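Local coordinates for uncharacterized protein YjgB (Bacillus subtilis, PDB 4YGT) that is of unknown function but is a putative secreted lipoprotein and the first structural representative of the DUF4309 family, at residues L112-L123 with Y133-F144. Sequence-based numbering, arbitrary orientation.
Sequences LQKQLGPVNRVL and YVYDTGRYELHF. With EDO (1,2-ethanediol), chain F.
Edge strand 121-123 pairs antiparallel with strand 133-137, and the end of helix 109-116 packs through L112 and L116 on Y135 and F144. The pairing starts with a classic beta bulge: N120 and R121 both face V134, whose O takes a straight bond from R121 N and a weak one from N120 N, while V134 N donates to R121 O. N120, with its short amide, reaches across to the partner strand, where OD1 accepts D136 N at 2.8 Å, from above the carbonyl plane.

Y135 bridges the helix end and the strand pair. With CG anti to the carbonyl carbon (chi1 -78°), its ring slides between L116 CD1, 3.7 Å from the centroid over one face, and V119 CG2 over the opposite face, toward the rim. Its OH lies 3.0 Å from both L112 O, in the last turns of the helix, and G117 O just beyond it; its one proton could serve either. Without the hydroxyl, a phenylalanine here would probably leave G117 O without this partner and the ring less firmly tied beyond the helix. L112, whose branched end offers two methyls, sets CD2 over the F144 ring, 3.5 Å from its centroid.

On the face bearing V134, R121, bent at chi3, reaches across to D136 of the neighbouring strand: NH1 meets OD1 at 2.9 Å, in the guanidinium plane, with E141 over one face as a longer-range charge partner.

L116 also touches V20 and Y24, so helix 109-116 packs against helix 14-27 as well as the sheet, while F144 meets V155 of strand 152-159.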
ATOM      1  N   LEU A 112      -2.977   9.966  10.784  1.00 74.79           N
ATOM      2  CA  LEU A 112      -3.421   8.595  11.023  1.00 69.95           C
ATOM      3  C   LEU A 112      -4.226   8.535  12.308  1.00 76.55           C
ATOM      4  O   LEU A 112      -5.197   7.787  12.389  1.00 74.38           O
ATOM      5  CB  LEU A 112      -2.229   7.620  11.087  1.00 67.47           C
ATOM      6  CG  LEU A 112      -1.520   7.281   9.769  1.00 66.61           C
ATOM      7  CD1 LEU A 112      -0.372   6.327  10.013  1.00 64.35           C
ATOM      8  CD2 LEU A 112      -2.482   6.660   8.758  1.00 64.22           C
ATOM      9  N   GLN A 113      -3.847   9.364  13.298  1.00 77.94           N
ATOM     10  CA  GLN A 113      -4.541   9.489  14.574  1.00 80.96           C
ATOM     11  C   GLN A 113      -5.856  10.272  14.353  1.00 85.74           C
ATOM     12  O   GLN A 113      -6.916   9.767  14.724  1.00 84.78           O
ATOM     13  CB  GLN A 113      -3.618  10.154  15.619  1.00 88.24           C
ATOM     14  CG  GLN A 113      -4.221  10.357  17.022  1.00109.72           C
ATOM     15  CD  GLN A 113      -4.378   9.087  17.830  1.00128.15           C
ATOM     16  OE1 GLN A 113      -3.478   8.241  17.910  1.00123.84           O
ATOM     17  NE2 GLN A 113      -5.519   8.959  18.492  1.00121.43           N
ATOM     18  N   LYS A 114      -5.799  11.461  13.693  1.00 83.91           N
ATOM     19  CA  LYS A 114      -6.975  12.317  13.408  1.00 85.52           C
ATOM     20  C   LYS A 114      -8.013  11.616  12.509  1.00 83.60           C
ATOM     21  O   LYS A 114      -9.202  11.949  12.569  1.00 85.28           O
ATOM     22  CB  LYS A 114      -6.549  13.645  12.739  1.00 91.19           C
ATOM     23  CG  LYS A 114      -7.580  14.783  12.864  1.00103.62           C
ATOM     24  CD  LYS A 114      -7.125  16.078  12.184  1.00111.82           C
ATOM     25  CE  LYS A 114      -8.113  17.214  12.342  1.00120.81           C
ATOM     26  NZ  LYS A 114      -8.073  17.816  13.704  1.00130.67           N
ATOM     27  N   GLN A 115      -7.574  10.659  11.687  1.00 72.67           N
ATOM     28  CA  GLN A 115      -8.504  10.010  10.786  1.00 68.18           C
ATOM     29  C   GLN A 115      -8.921   8.616  11.260  1.00 68.18           C
ATOM     30  O   GLN A 115     -10.117   8.323  11.232  1.00 66.64           O
ATOM     31  CB  GLN A 115      -7.933   9.947   9.355  1.00 65.79           C
ATOM     32  CG  GLN A 115      -7.654  11.319   8.717  1.00 82.34           C
ATOM     33  CD  GLN A 115      -8.834  12.266   8.699  1.00102.93           C
ATOM     34  OE1 GLN A 115      -9.957  11.916   8.303  1.00 95.86           O
ATOM     35  NE2 GLN A 115      -8.590  13.503   9.096  1.00100.10           N
ATOM     36  N   LEU A 116      -7.969   7.770  11.703  1.00 62.68           N
ATOM     37  CA  LEU A 116      -8.297   6.390  12.059  1.00 60.29           C
ATOM     38  C   LEU A 116      -8.260   6.102  13.563  1.00 70.35           C
ATOM     39  O   LEU A 116      -8.447   4.955  13.983  1.00 70.51           O
ATOM     40  CB  LEU A 116      -7.357   5.410  11.319  1.00 55.57           C
ATOM     41  CG  LEU A 116      -7.022   5.687   9.856  1.00 57.07           C
ATOM     42  CD1 LEU A 116      -6.101   4.610   9.296  1.00 53.24           C
ATOM     43  CD2 LEU A 116      -8.299   5.803   8.986  1.00 56.44           C
ATOM     44  N   GLY A 117      -8.072   7.141  14.365  1.00 71.98           N
ATOM     45  CA  GLY A 117      -7.977   6.980  15.803  1.00 75.40           C
ATOM     46  C   GLY A 117      -6.663   6.322  16.180  1.00 78.71           C
ATOM     47  O   GLY A 117      -5.688   6.420  15.424  1.00 75.55           O
ATOM     48  N   PRO A 118      -6.605   5.606  17.329  1.00 78.32           N
ATOM     49  CA  PRO A 118      -5.336   4.984  17.731  1.00 78.95           C
ATOM     50  C   PRO A 118      -4.929   3.819  16.832  1.00 76.57           C
ATOM     51  O   PRO A 118      -5.758   3.178  16.186  1.00 71.94           O
ATOM     52  CB  PRO A 118      -5.583   4.543  19.181  1.00 85.59           C
ATOM     53  CG  PRO A 118      -7.049   4.401  19.289  1.00 89.98           C
ATOM     54  CD  PRO A 118      -7.651   5.410  18.355  1.00 83.68           C
ATOM     55  N   VAL A 119      -3.621   3.607  16.760  1.00 74.53           N
ATOM     56  CA  VAL A 119      -2.979   2.572  15.950  1.00 71.30           C
ATOM     57  C   VAL A 119      -3.040   1.239  16.728  1.00 77.80           C
ATOM     58  O   VAL A 119      -2.899   1.252  17.954  1.00 80.99           O
ATOM     59  CB  VAL A 119      -1.525   3.016  15.580  1.00 74.77           C
ATOM     60  CG1 VAL A 119      -0.648   3.243  16.824  1.00 79.58           C
ATOM     61  CG2 VAL A 119      -0.867   2.048  14.614  1.00 70.55           C
ATOM     62  N   ASN A 120      -3.256   0.103  16.029  1.00 71.83           N
ATOM     63  CA  ASN A 120      -3.298  -1.194  16.708  1.00 73.43           C
ATOM     64  C   ASN A 120      -1.902  -1.628  17.180  1.00 81.80           C
ATOM     65  O   ASN A 120      -1.751  -2.064  18.322  1.00 84.00           O
ATOM     66  CB  ASN A 120      -3.905  -2.266  15.821  1.00 67.93           C
ATOM     67  CG  ASN A 120      -5.378  -2.061  15.561  1.00 86.44           C
ATOM     68  OD1 ASN A 120      -5.785  -1.482  14.545  1.00 71.23           O
ATOM     69  ND2 ASN A 120      -6.214  -2.526  16.484  1.00 80.98           N
ATOM     70  N   ARG A 121      -0.891  -1.492  16.302  1.00 78.55           N
ATOM     71  CA  ARG A 121       0.504  -1.911  16.518  1.00 80.60           C
ATOM     72  C   ARG A 121       1.496  -0.956  15.937  1.00 83.37           C
ATOM     73  O   ARG A 121       1.252  -0.401  14.860  1.00 78.68           O
ATOM     74  CB  ARG A 121       0.752  -3.222  15.739  1.00 80.20           C
ATOM     75  CG  ARG A 121       0.526  -4.518  16.453  1.00 91.38           C
ATOM     76  CD  ARG A 121       0.658  -5.625  15.416  1.00100.68           C
ATOM     77  NE  ARG A 121      -0.437  -6.593  15.504  1.00110.65           N
ATOM     78  CZ  ARG A 121      -1.591  -6.481  14.853  1.00120.14           C
ATOM     79  NH1 ARG A 121      -1.814  -5.445  14.059  1.00100.68           N
ATOM     80  NH2 ARG A 121      -2.532  -7.403  15.001  1.00109.42           N
ATOM     81  N   VAL A 122       2.683  -0.906  16.532  1.00 82.51           N
ATOM     82  CA  VAL A 122       3.809  -0.190  15.961  1.00 82.11           C
ATOM     83  C   VAL A 122       4.916  -1.248  15.871  1.00 86.54           C
ATOM     84  O   VAL A 122       5.256  -1.859  16.882  1.00 89.85           O
ATOM     85  CB  VAL A 122       4.202   1.118  16.682  1.00 90.30           C
ATOM     86  CG1 VAL A 122       5.414   1.749  16.016  1.00 90.71           C
ATOM     87  CG2 VAL A 122       3.045   2.110  16.672  1.00 89.33           C
ATOM     88  N   LEU A 123       5.369  -1.555  14.642  1.00 79.35           N
ATOM     89  CA  LEU A 123       6.347  -2.614  14.369  1.00 79.67           C
ATOM     90  C   LEU A 123       7.609  -2.105  13.682  1.00 84.52           C
ATOM     91  O   LEU A 123       7.592  -1.098  12.963  1.00 82.43           O
ATOM     92  CB  LEU A 123       5.741  -3.720  13.468  1.00 75.96           C
ATOM     93  CG  LEU A 123       4.544  -4.558  13.925  1.00 79.70           C
ATOM     94  CD1 LEU A 123       4.001  -5.376  12.756  1.00 74.85           C
ATOM     95  CD2 LEU A 123       4.915  -5.507  15.062  1.00 86.84           C
ATOM     96  N   TYR A 133       3.137   1.688  11.228  1.00 62.38           N
ATOM     97  CA  TYR A 133       1.904   1.890  11.996  1.00 63.48           C
ATOM     98  C   TYR A 133       0.824   0.938  11.437  1.00 61.77           C
ATOM     99  O   TYR A 133       0.377   1.124  10.303  1.00 57.79           O
ATOM    100  CB  TYR A 133       1.455   3.352  11.897  1.00 66.90           C
ATOM    101  CG  TYR A 133       2.360   4.317  12.624  1.00 74.64           C
ATOM    102  CD1 TYR A 133       3.498   4.831  12.012  1.00 77.32           C
ATOM    103  CD2 TYR A 133       2.069   4.738  13.920  1.00 80.34           C
ATOM    104  CE1 TYR A 133       4.322   5.746  12.664  1.00 83.40           C
ATOM    105  CE2 TYR A 133       2.897   5.638  14.593  1.00 86.22           C
ATOM    106  CZ  TYR A 133       4.027   6.134  13.961  1.00 96.88           C
ATOM    107  OH  TYR A 133       4.846   7.040  14.585  1.00103.29           O
ATOM    108  N   VAL A 134       0.463  -0.122  12.186  1.00 56.66           N
ATOM    109  CA  VAL A 134      -0.481  -1.133  11.702  1.00 52.95           C
ATOM    110  C   VAL A 134      -1.897  -0.883  12.215  1.00 59.25           C
ATOM    111  O   VAL A 134      -2.109  -0.746  13.420  1.00 63.13           O
ATOM    112  CB  VAL A 134      -0.029  -2.576  12.048  1.00 56.39           C
ATOM    113  CG1 VAL A 134      -0.915  -3.615  11.374  1.00 53.39           C
ATOM    114  CG2 VAL A 134       1.427  -2.807  11.692  1.00 55.87           C
ATOM    115  N   TYR A 135      -2.869  -0.881  11.284  1.00 54.78           N
ATOM    116  CA  TYR A 135      -4.310  -0.762  11.538  1.00 54.76           C
ATOM    117  C   TYR A 135      -5.006  -2.058  11.116  1.00 53.63           C
ATOM    118  O   TYR A 135      -4.877  -2.451   9.970  1.00 48.51           O
ATOM    119  CB  TYR A 135      -4.905   0.450  10.785  1.00 54.35           C
ATOM    120  CG  TYR A 135      -4.608   1.763  11.475  1.00 59.48           C
ATOM    121  CD1 TYR A 135      -5.450   2.258  12.464  1.00 64.33           C
ATOM    122  CD2 TYR A 135      -3.466   2.497  11.161  1.00 60.33           C
ATOM    123  CE1 TYR A 135      -5.167   3.455  13.123  1.00 68.10           C
ATOM    124  CE2 TYR A 135      -3.183   3.703  11.800  1.00 64.39           C
ATOM    125  CZ  TYR A 135      -4.036   4.180  12.781  1.00 75.23           C
ATOM    126  OH  TYR A 135      -3.757   5.368  13.423  1.00 80.88           O
ATOM    127  N   ASP A 136      -5.700  -2.745  12.046  1.00 52.74           N
ATOM    128  CA  ASP A 136      -6.400  -3.984  11.706  1.00 51.32           C
ATOM    129  C   ASP A 136      -7.691  -3.647  10.968  1.00 52.42           C
ATOM    130  O   ASP A 136      -8.410  -2.734  11.381  1.00 52.74           O
ATOM    131  CB  ASP A 136      -6.673  -4.847  12.944  1.00 56.90           C
ATOM    132  CG  ASP A 136      -5.441  -5.479  13.586  1.00 68.24           C
ATOM    133  OD1 ASP A 136      -4.424  -5.684  12.870  1.00 65.94           O
ATOM    134  OD2 ASP A 136      -5.522  -5.846  14.774  1.00 76.04           O
ATOM    135  N   THR A 137      -7.941  -4.339   9.837  1.00 47.26           N
ATOM    136  CA  THR A 137      -9.096  -4.113   8.954  1.00 45.56           C
ATOM    137  C   THR A 137      -9.787  -5.453   8.590  1.00 48.91           C
ATOM    138  O   THR A 137      -9.659  -5.974   7.481  1.00 46.27           O
ATOM    139  CB  THR A 137      -8.661  -3.327   7.693  1.00 44.47           C
ATOM    140  OG1 THR A 137      -7.716  -4.111   6.963  1.00 41.99           O
ATOM    141  CG2 THR A 137      -8.064  -1.966   8.023  1.00 41.02           C
ATOM    142  N   GLY A 138     -10.501  -5.992   9.558  1.00 47.86           N
ATOM    143  CA  GLY A 138     -11.211  -7.257   9.426  1.00 48.96           C
ATOM    144  C   GLY A 138     -10.264  -8.431   9.327  1.00 52.66           C
ATOM    145  O   GLY A 138      -9.518  -8.712  10.269  1.00 53.02           O
ATOM    146  N   ARG A 139     -10.288  -9.108   8.170  1.00 48.39           N
ATOM    147  CA  ARG A 139      -9.412 -10.229   7.839  1.00 49.18           C
ATOM    148  C   ARG A 139      -8.014  -9.746   7.428  1.00 52.17           C
ATOM    149  O   ARG A 139      -7.104 -10.564   7.291  1.00 53.79           O
ATOM    150  CB  ARG A 139      -9.994 -10.998   6.643  1.00 49.86           C
ATOM    151  CG  ARG A 139     -11.311 -11.680   6.862  1.00 62.23           C
ATOM    152  CD  ARG A 139     -11.363 -12.926   6.022  1.00 67.16           C
ATOM    153  NE  ARG A 139     -12.115 -12.705   4.794  1.00 71.02           N
ATOM    154  CZ  ARG A 139     -12.440 -13.667   3.942  1.00 90.66           C
ATOM    155  NH1 ARG A 139     -12.065 -14.920   4.169  1.00 86.59           N
ATOM    156  NH2 ARG A 139     -13.144 -13.387   2.857  1.00 81.18           N
ATOM    157  N   TYR A 140      -7.869  -8.440   7.132  1.00 44.39           N
ATOM    158  CA  TYR A 140      -6.622  -7.880   6.611  1.00 41.70           C
ATOM    159  C   TYR A 140      -6.015  -6.846   7.564  1.00 48.53           C
ATOM    160  O   TYR A 140      -6.577  -6.563   8.627  1.00 49.60           O
ATOM    161  CB  TYR A 140      -6.890  -7.260   5.202  1.00 38.27           C
ATOM    162  CG  TYR A 140      -7.737  -8.172   4.334  1.00 38.90           C
ATOM    163  CD1 TYR A 140      -7.165  -9.231   3.636  1.00 41.11           C
ATOM    164  CD2 TYR A 140      -9.128  -8.043   4.297  1.00 39.25           C
ATOM    165  CE1 TYR A 140      -7.948 -10.110   2.885  1.00 42.65           C
ATOM    166  CE2 TYR A 140      -9.923  -8.934   3.571  1.00 39.82           C
ATOM    167  CZ  TYR A 140      -9.328  -9.961   2.862  1.00 48.41           C
ATOM    168  OH  TYR A 140     -10.099 -10.828   2.119  1.00 48.71           O
ATOM    169  N   GLU A 141      -4.833  -6.313   7.196  1.00 44.87           N
ATOM    170  CA  GLU A 141      -4.156  -5.278   7.969  1.00 45.34           C
ATOM    171  C   GLU A 141      -3.442  -4.314   7.039  1.00 45.78           C
ATOM    172  O   GLU A 141      -2.911  -4.715   5.997  1.00 42.33           O
ATOM    173  CB  GLU A 141      -3.201  -5.860   9.017  1.00 50.11           C
ATOM    174  CG  GLU A 141      -2.495  -7.130   8.587  1.00 62.73           C
ATOM    175  CD  GLU A 141      -1.533  -7.703   9.601  1.00 78.84           C
ATOM    176  OE1 GLU A 141      -1.882  -7.755  10.804  1.00 77.02           O
ATOM    177  OE2 GLU A 141      -0.432  -8.124   9.181  1.00 73.40           O
ATOM    178  N   LEU A 142      -3.521  -3.024   7.387  1.00 44.01           N
ATOM    179  CA  LEU A 142      -2.906  -1.923   6.644  1.00 43.44           C
ATOM    180  C   LEU A 142      -1.680  -1.493   7.373  1.00 50.75           C
ATOM    181  O   LEU A 142      -1.775  -1.079   8.536  1.00 53.38           O
ATOM    182  CB  LEU A 142      -3.847  -0.737   6.555  1.00 43.42           C
ATOM    183  CG  LEU A 142      -4.712  -0.553   5.386  1.00 46.12           C
ATOM    184  CD1 LEU A 142      -5.389   0.774   5.506  1.00 47.36           C
ATOM    185  CD2 LEU A 142      -3.924  -0.599   4.084  1.00 47.30           C
ATOM    186  N   HIS A 143      -0.539  -1.607   6.716  1.00 45.10           N
ATOM    187  CA  HIS A 143       0.753  -1.271   7.277  1.00 46.68           C
ATOM    188  C   HIS A 143       1.221   0.054   6.702  1.00 47.73           C
ATOM    189  O   HIS A 143       1.651   0.091   5.546  1.00 42.01           O
ATOM    190  CB  HIS A 143       1.755  -2.384   6.942  1.00 48.64           C
ATOM    191  CG  HIS A 143       1.456  -3.703   7.581  1.00 54.31           C
ATOM    192  ND1 HIS A 143       2.248  -4.204   8.601  1.00 59.40           N
ATOM    193  CD2 HIS A 143       0.495  -4.610   7.292  1.00 55.50           C
ATOM    194  CE1 HIS A 143       1.738  -5.383   8.904  1.00 59.98           C
ATOM    195  NE2 HIS A 143       0.683  -5.672   8.146  1.00 57.85           N
ATOM    196  N   PHE A 144       1.078   1.154   7.470  1.00 47.30           N
ATOM    197  CA  PHE A 144       1.564   2.461   7.018  1.00 48.15           C
ATOM    198  C   PHE A 144       3.041   2.566   7.397  1.00 55.75           C
ATOM    199  O   PHE A 144       3.356   2.725   8.581  1.00 59.33           O
ATOM    200  CB  PHE A 144       0.756   3.614   7.608  1.00 51.34           C
ATOM    201  CG  PHE A 144      -0.679   3.663   7.175  1.00 51.20           C
ATOM    202  CD1 PHE A 144      -1.663   3.001   7.900  1.00 53.36           C
ATOM    203  CD2 PHE A 144      -1.062   4.402   6.057  1.00 51.89           C
ATOM    204  CE1 PHE A 144      -3.007   3.086   7.524  1.00 52.35           C
ATOM    205  CE2 PHE A 144      -2.402   4.466   5.668  1.00 53.21           C
ATOM    206  CZ  PHE A 144      -3.367   3.821   6.415  1.00 50.99           C
TER
HETATM  207  C1  EDO F 205     -14.188  -9.611   3.268  1.00 71.95           C
HETATM  208  O1  EDO F 205     -13.595 -10.397   4.306  1.00 72.04           O
HETATM  209  C2  EDO F 205     -13.246  -9.475   2.028  1.00 73.26           C
HETATM  210  O2  EDO F 205     -13.102 -10.671   1.253  1.00 73.55           O
HETATM  211  O   HOH W   1      -8.648  -0.410  13.140  1.00 63.28           O